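Local structure of putative cobalamin synthesis related protein (Corynebacterium diphtheriae, 2NPN) at residues A[190-195]-A[243-248]; A[30-35]-A[104-109]. The protein binds S-adenosylmethionine and is probably a methyltransferase of cobalamin biosynthesis, perhaps a deacetylating precorrin-6A synthase. All blocks are in the same frame, centred on the assembly; numbering follows the deposited sequence.

In the fold
Along the chain contact 2 (30-35 with 104-109) is complete before contact 1 (190-195 with 243-248) begins, and the two lie on opposite sides of the molecule's centre, their own centres about 34 Å apart and their nearest atoms about 14 Å apart. They share no strand. Contact 2 joins two neighbouring strands inside the five-stranded parallel sheet of the N-terminal half, whereas contact 1 packs the short helix 192-195 on strand 243-249, the middle strand of the mixed C-terminal sheet. S-adenosylmethionine sits between the halves and bonds directly to contact 1, while strand 104-109 of contact 2 leads directly to Trp110 and Asp112, whose backbone atoms hydrogen-bond the cofactor from the other half.

Contact 1: A[190-195]-A[243-248]; sequences TAWQDV and DTYLLR. With SAM (S-adenosylmethionine), chain C.
Trp192 meets Tyr245 in a T-shaped (edge-to-face) stack, with the six-membered ring of the indole presenting its edge to the phenol face; the centroids are 5.0 Å apart and the planes stand at 88°. The atom that comes down on the tyrosine is CE3, near the rim of the face, and Trp192 CE3 lies 3.5 Å from Tyr245 CZ. In both residues CB points toward the opposing segment and CG lies between N and the carbonyl carbon (chi1 58° and 55°), bringing edge to face.

An aliphatic pair adds to the packing: Val195 CG2 touches Leu247 CD1 at 3.8 Å, the side chains crossing at about a right angle. Met202 of the adjacent strand 200-206 touches Trp192, Tyr245 and Leu247.

No hydrogen bond joins the two segments; their polar ends are satisfied by third parties. Asp243 OD2 lies 3.8 Å from Trp192 CZ3, near the indole plane, yet is held by a salt bridge to Lys231 and a hydrogen bond from Trp204. Asp187 ties the segments together indirectly, since its OD2 bonds both Tyr245 OH and Ala191 N; Ala191 CB rests 3.5 Å from Tyr245 OH. Trp192 NE1 bonds Gly224 O.

S-adenosylmethionine is gripped at the start of the strand: its O2' donates to Asp243 O at 2.8 Å, and Thr244 OG1 donates to adenine N3, also at 2.8 Å. This is a short helical turn packed on the middle strand of the mixed sheet, a strand that begins at the ribose and adenine pocket of a tetrapyrrole methylase.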
loop_
_atom_site.group_PDB
_atom_site.type_symbol
_atom_site.label_atom_id
_atom_site.label_comp_id
_atom_site.label_asym_id
_atom_site.label_seq_id
_atom_site.Cartn_x
_atom_site.Cartn_y
_atom_site.Cartn_z
ATOM N N THR A 190 17.156 2.248 7.670
ATOM C CA THR A 190 18.056 1.854 6.545
ATOM C C THR A 190 18.577 0.436 6.850
ATOM O O THR A 190 19.775 0.178 6.960
ATOM C CB THR A 190 19.264 2.827 6.262
ATOM O OG1 THR A 190 20.129 2.849 7.405
ATOM C CG2 THR A 190 18.773 4.255 5.876
ATOM N N ALA A 191 17.641 -0.506 6.957
ATOM C CA ALA A 191 17.940 -1.808 7.546
ATOM C C ALA A 191 18.887 -2.674 6.702
ATOM O O ALA A 191 19.529 -3.591 7.234
ATOM C CB ALA A 191 16.608 -2.555 7.915
ATOM N N TRP A 192 19.008 -2.378 5.407
ATOM C CA TRP A 192 19.981 -3.037 4.555
ATOM C C TRP A 192 21.411 -2.919 5.110
ATOM O O TRP A 192 22.236 -3.800 4.891
ATOM C CB TRP A 192 19.952 -2.518 3.121
ATOM C CG TRP A 192 20.187 -1.022 2.930
ATOM C CD1 TRP A 192 21.388 -0.411 2.800
ATOM C CD2 TRP A 192 19.202 -0.002 2.829
ATOM N NE1 TRP A 192 21.204 0.923 2.609
ATOM C CE2 TRP A 192 19.873 1.203 2.604
ATOM C CE3 TRP A 192 17.811 0.004 2.882
ATOM C CZ2 TRP A 192 19.195 2.405 2.450
ATOM C CZ3 TRP A 192 17.146 1.185 2.703
ATOM C CH2 TRP A 192 17.843 2.375 2.507
ATOM N N GLN A 193 21.705 -1.809 5.758
ATOM C CA GLN A 193 23.076 -1.607 6.240
ATOM C C GLN A 193 23.433 -2.610 7.324
ATOM O O GLN A 193 24.626 -2.975 7.498
ATOM C CB GLN A 193 23.217 -0.163 6.733
ATOM C CG GLN A 193 23.186 0.900 5.620
ATOM C CD GLN A 193 24.433 0.867 4.735
ATOM O OE1 GLN A 193 24.607 -0.046 3.941
ATOM N NE2 GLN A 193 25.331 1.861 4.900
ATOM N N ASP A 194 22.426 -3.072 8.059
ATOM C CA ASP A 194 22.613 -3.908 9.236
ATOM C C ASP A 194 22.764 -5.399 8.921
ATOM O O ASP A 194 23.270 -6.151 9.759
ATOM C CB ASP A 194 21.424 -3.706 10.187
ATOM C CG ASP A 194 21.169 -2.219 10.516
ATOM O OD1 ASP A 194 22.137 -1.477 10.779
ATOM O OD2 ASP A 194 19.989 -1.812 10.504
ATOM N N VAL A 195 22.337 -5.830 7.742
ATOM C CA VAL A 195 22.299 -7.259 7.438
ATOM C C VAL A 195 23.145 -7.685 6.238
ATOM O O VAL A 195 23.269 -8.866 5.955
ATOM C CB VAL A 195 20.864 -7.740 7.200
ATOM C CG1 VAL A 195 20.037 -7.491 8.462
ATOM C CG2 VAL A 195 20.210 -7.035 6.011
ATOM N N ASP A 243 9.730 3.689 0.531
ATOM C CA ASP A 243 10.629 2.884 -0.273
ATOM C C ASP A 243 10.290 1.403 -0.123
ATOM O O ASP A 243 9.731 0.967 0.910
ATOM C CB ASP A 243 12.130 3.134 0.006
ATOM C CG ASP A 243 12.586 2.775 1.470
ATOM O OD1 ASP A 243 11.729 2.682 2.380
ATOM O OD2 ASP A 243 13.824 2.647 1.738
ATOM N N THR A 244 10.707 0.627 -1.125
ATOM C CA THR A 244 10.603 -0.836 -1.067
ATOM C C THR A 244 11.904 -1.322 -1.694
ATOM O O THR A 244 12.440 -0.687 -2.621
ATOM C CB THR A 244 9.369 -1.349 -1.892
ATOM O OG1 THR A 244 8.139 -0.800 -1.384
ATOM C CG2 THR A 244 9.211 -2.892 -1.843
ATOM N N TYR A 245 12.441 -2.426 -1.189
ATOM C CA TYR A 245 13.687 -2.936 -1.760
ATOM C C TYR A 245 13.707 -4.458 -1.689
ATOM O O TYR A 245 13.019 -5.058 -0.884
ATOM C CB TYR A 245 14.907 -2.288 -1.134
ATOM C CG TYR A 245 15.030 -2.364 0.382
ATOM C CD1 TYR A 245 15.831 -3.337 0.992
ATOM C CD2 TYR A 245 14.448 -1.402 1.222
ATOM C CE1 TYR A 245 15.987 -3.404 2.396
ATOM C CE2 TYR A 245 14.622 -1.467 2.589
ATOM C CZ TYR A 245 15.409 -2.462 3.179
ATOM O OH TYR A 245 15.608 -2.462 4.574
ATOM N N LEU A 246 14.560 -5.046 -2.529
ATOM C CA LEU A 246 14.737 -6.490 -2.593
ATOM C C LEU A 246 16.223 -6.746 -2.349
ATOM O O LEU A 246 17.050 -6.083 -2.972
ATOM C CB LEU A 246 14.316 -7.054 -3.958
ATOM C CG LEU A 246 14.276 -8.573 -4.060
ATOM C CD1 LEU A 246 13.192 -8.992 -5.144
ATOM C CD2 LEU A 246 15.626 -9.156 -4.330
ATOM N N LEU A 247 16.543 -7.604 -1.402
ATOM C CA LEU A 247 17.927 -8.036 -1.099
ATOM C C LEU A 247 18.049 -9.462 -1.568
ATOM O O LEU A 247 17.181 -10.299 -1.361
ATOM C CB LEU A 247 18.172 -7.992 0.408
ATOM C CG LEU A 247 18.072 -6.621 1.091
ATOM C CD1 LEU A 247 18.361 -6.757 2.648
ATOM C CD2 LEU A 247 18.950 -5.632 0.468
ATOM N N ARG A 248 19.152 -9.731 -2.232
ATOM C CA ARG A 248 19.445 -11.063 -2.758
ATOM C C ARG A 248 20.907 -11.364 -2.516
ATOM O O ARG A 248 21.772 -10.558 -2.857
ATOM C CB ARG A 248 19.106 -11.152 -4.235
ATOM C CG ARG A 248 19.234 -12.527 -4.836
ATOM C CD ARG A 248 18.603 -12.622 -6.220
ATOM N NE ARG A 248 17.135 -12.519 -6.145
ATOM C CZ ARG A 248 16.307 -12.138 -7.125
ATOM N NH1 ARG A 248 16.760 -11.838 -8.355
ATOM N NH2 ARG A 248 15.015 -12.052 -6.895
HETATM N N SAM C . -1.062 -2.341 0.171
HETATM C CA SAM C . 0.216 -1.713 -0.280
HETATM C C SAM C . 0.794 -2.430 -1.486
HETATM O O SAM C . 1.867 -2.006 -1.993
HETATM O OXT SAM C . 0.174 -3.395 -1.977
HETATM C CB SAM C . 1.232 -1.668 0.876
HETATM C CG SAM C . 0.834 -0.733 2.019
HETATM S SD SAM C . 2.062 -0.542 3.358
HETATM C CE SAM C . 1.035 0.503 4.431
HETATM C "C5'" SAM C . 3.203 0.803 2.883
HETATM C "C4'" SAM C . 4.570 0.320 2.370
HETATM O "O4'" SAM C . 4.445 -0.067 1.041
HETATM C "C3'" SAM C . 5.672 1.380 2.349
HETATM O "O3'" SAM C . 6.297 1.532 3.598
HETATM C "C2'" SAM C . 6.614 0.884 1.285
HETATM O "O2'" SAM C . 7.357 -0.216 1.782
HETATM C "C1'" SAM C . 5.581 0.382 0.298
HETATM N N9 SAM C . 5.185 1.404 -0.696
HETATM C C8 SAM C . 3.886 1.816 -0.946
HETATM N N7 SAM C . 3.864 2.685 -1.961
HETATM C C5 SAM C . 5.148 2.805 -2.412
HETATM C C6 SAM C . 5.713 3.505 -3.468
HETATM N N6 SAM C . 4.972 4.291 -4.292
HETATM N N1 SAM C . 7.083 3.408 -3.682
HETATM C C2 SAM C . 7.845 2.564 -2.898
HETATM N N3 SAM C . 7.293 1.865 -1.859
HETATM C C4 SAM C . 5.960 1.955 -1.624
#

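Contact 2: A[30-35]-A[104-109]; sequences QAIVAL and AVAFLV
Val33 lies beside Phe107, both side chains pointing the same way, and its CB sits over one face of the phenyl ring in a CH-pi contact, 4.0 Å from the centroid and 16° off the ring normal. Placed anti to the backbone N (chi1 179°), Val33 CG1 approaches the ring's rim, 3.5 Å from Phe107 CE1. Leu35 CD1 reaches the same CE1 obliquely, and Val33 CG2 meets Val105 CG2 at 3.9 Å. Ile123 of helix 119-130 touches Phe107 as well.

Across the sheet, Ile32 CG2 packs against Leu108 CG at 3.6 Å; Val52 of helix 42-55 covers both residues.

Between these two apolar layers the parallel strands are stitched by backbone bonds in which Val33 serves twice: its N donates to Ala106 O, and its O accepts from Leu108 N. Ala106 N in turn donates to Ala31 O. Beyond Val33 the direct pairing gives way to a water, which accepts from Leu35 N and donates to Leu108 O.

The polar edge lies at the other end. Gln30 N donates to Ala104 O at 2.9 Å, tilted 29° from the carbonyl plane, while Ala104 N donates to Gln30 OE1 at 2.8 Å, nearly along the C=O axis.

Gln30 thus engages both N-H and C=O of Ala104 at the exposed margin, whereas the middle of the contact combines three backbone bonds with apolar side chains on both faces.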
loop_
_atom_site.group_PDB
_atom_site.type_symbol
_atom_site.label_atom_id
_atom_site.label_comp_id
_atom_site.label_asym_id
_atom_site.label_seq_id
_atom_site.Cartn_x
_atom_site.Cartn_y
_atom_site.Cartn_z
ATOM N N GLN A 30 -21.810 4.137 -5.454
ATOM C CA GLN A 30 -22.597 5.323 -5.142
ATOM C C GLN A 30 -21.938 6.214 -4.071
ATOM O O GLN A 30 -22.388 7.357 -3.837
ATOM C CB GLN A 30 -23.966 4.892 -4.686
ATOM C CG GLN A 30 -24.870 4.544 -5.842
ATOM C CD GLN A 30 -25.632 3.250 -5.615
ATOM O OE1 GLN A 30 -25.207 2.399 -4.827
ATOM N NE2 GLN A 30 -26.738 3.083 -6.321
ATOM N N ALA A 31 -20.930 5.672 -3.397
ATOM C CA ALA A 31 -20.104 6.393 -2.450
ATOM C C ALA A 31 -18.717 5.803 -2.426
ATOM O O ALA A 31 -18.576 4.629 -2.628
ATOM C CB ALA A 31 -20.686 6.348 -1.045
ATOM N N ILE A 32 -17.733 6.654 -2.141
ATOM C CA ILE A 32 -16.333 6.277 -2.076
ATOM C C ILE A 32 -15.724 6.730 -0.755
ATOM O O ILE A 32 -15.868 7.881 -0.354
ATOM C CB ILE A 32 -15.518 6.841 -3.256
ATOM C CG1 ILE A 32 -16.046 6.297 -4.585
ATOM C CG2 ILE A 32 -14.043 6.428 -3.109
ATOM C CD1 ILE A 32 -15.369 6.899 -5.819
ATOM N N VAL A 33 -15.027 5.809 -0.093
ATOM C CA VAL A 33 -14.395 6.068 1.219
ATOM C C VAL A 33 -12.903 5.717 1.100
ATOM O O VAL A 33 -12.495 4.773 0.406
ATOM C CB VAL A 33 -15.018 5.212 2.357
ATOM C CG1 VAL A 33 -14.321 5.475 3.733
ATOM C CG2 VAL A 33 -16.551 5.442 2.464
ATOM N N ALA A 34 -12.080 6.441 1.845
ATOM C CA ALA A 34 -10.685 6.071 1.963
ATOM C C ALA A 34 -10.251 6.280 3.405
ATOM O O ALA A 34 -10.506 7.345 3.978
ATOM C CB ALA A 34 -9.856 6.899 1.045
ATOM N N LEU A 35 -9.630 5.258 3.998
ATOM C CA LEU A 35 -9.134 5.370 5.372
ATOM C C LEU A 35 -7.671 5.774 5.274
ATOM O O LEU A 35 -6.878 5.071 4.644
ATOM C CB LEU A 35 -9.306 4.032 6.101
ATOM C CG LEU A 35 -10.747 3.485 6.113
ATOM C CD1 LEU A 35 -10.835 2.062 6.712
ATOM C CD2 LEU A 35 -11.711 4.432 6.851
ATOM N N ALA A 104 -24.031 0.351 -3.387
ATOM C CA ALA A 104 -22.630 -0.057 -3.351
ATOM C C ALA A 104 -21.757 1.092 -2.886
ATOM O O ALA A 104 -21.947 2.242 -3.303
ATOM C CB ALA A 104 -22.189 -0.518 -4.695
ATOM N N VAL A 105 -20.818 0.776 -2.005
ATOM C CA VAL A 105 -19.768 1.701 -1.578
ATOM C C VAL A 105 -18.415 1.094 -1.925
ATOM O O VAL A 105 -18.265 -0.128 -1.864
ATOM C CB VAL A 105 -19.852 2.026 -0.065
ATOM C CG1 VAL A 105 -19.825 0.823 0.771
ATOM C CG2 VAL A 105 -18.778 3.029 0.411
ATOM N N ALA A 106 -17.477 1.936 -2.332
ATOM C CA ALA A 106 -16.108 1.509 -2.611
ATOM C C ALA A 106 -15.163 2.119 -1.569
ATOM O O ALA A 106 -15.177 3.352 -1.374
ATOM C CB ALA A 106 -15.670 1.963 -4.037
ATOM N N PHE A 107 -14.305 1.285 -0.963
ATOM C CA PHE A 107 -13.171 1.751 -0.170
ATOM C C PHE A 107 -11.914 1.670 -1.034
ATOM O O PHE A 107 -11.667 0.618 -1.637
ATOM C CB PHE A 107 -12.945 0.890 1.062
ATOM C CG PHE A 107 -13.899 1.137 2.204
ATOM C CD1 PHE A 107 -13.460 1.789 3.352
ATOM C CD2 PHE A 107 -15.191 0.692 2.136
ATOM C CE1 PHE A 107 -14.286 1.995 4.424
ATOM C CE2 PHE A 107 -16.062 0.882 3.211
ATOM C CZ PHE A 107 -15.602 1.551 4.381
ATOM N N LEU A 108 -11.125 2.738 -1.078
ATOM C CA LEU A 108 -9.916 2.762 -1.895
ATOM C C LEU A 108 -8.732 2.393 -1.034
ATOM O O LEU A 108 -8.564 2.931 0.088
ATOM C CB LEU A 108 -9.723 4.144 -2.508
ATOM C CG LEU A 108 -10.927 4.692 -3.263
ATOM C CD1 LEU A 108 -10.554 6.060 -3.845
ATOM C CD2 LEU A 108 -11.401 3.698 -4.295
ATOM N N VAL A 109 -7.868 1.527 -1.557
ATOM C CA VAL A 109 -6.684 1.067 -0.820
ATOM C C VAL A 109 -5.495 1.147 -1.772
ATOM O O VAL A 109 -5.544 0.602 -2.888
ATOM C CB VAL A 109 -6.844 -0.398 -0.328
ATOM C CG1 VAL A 109 -5.579 -0.826 0.401
ATOM C CG2 VAL A 109 -8.087 -0.493 0.589
HETATM O O HOH W 1 -9.574 2.573 2.628
#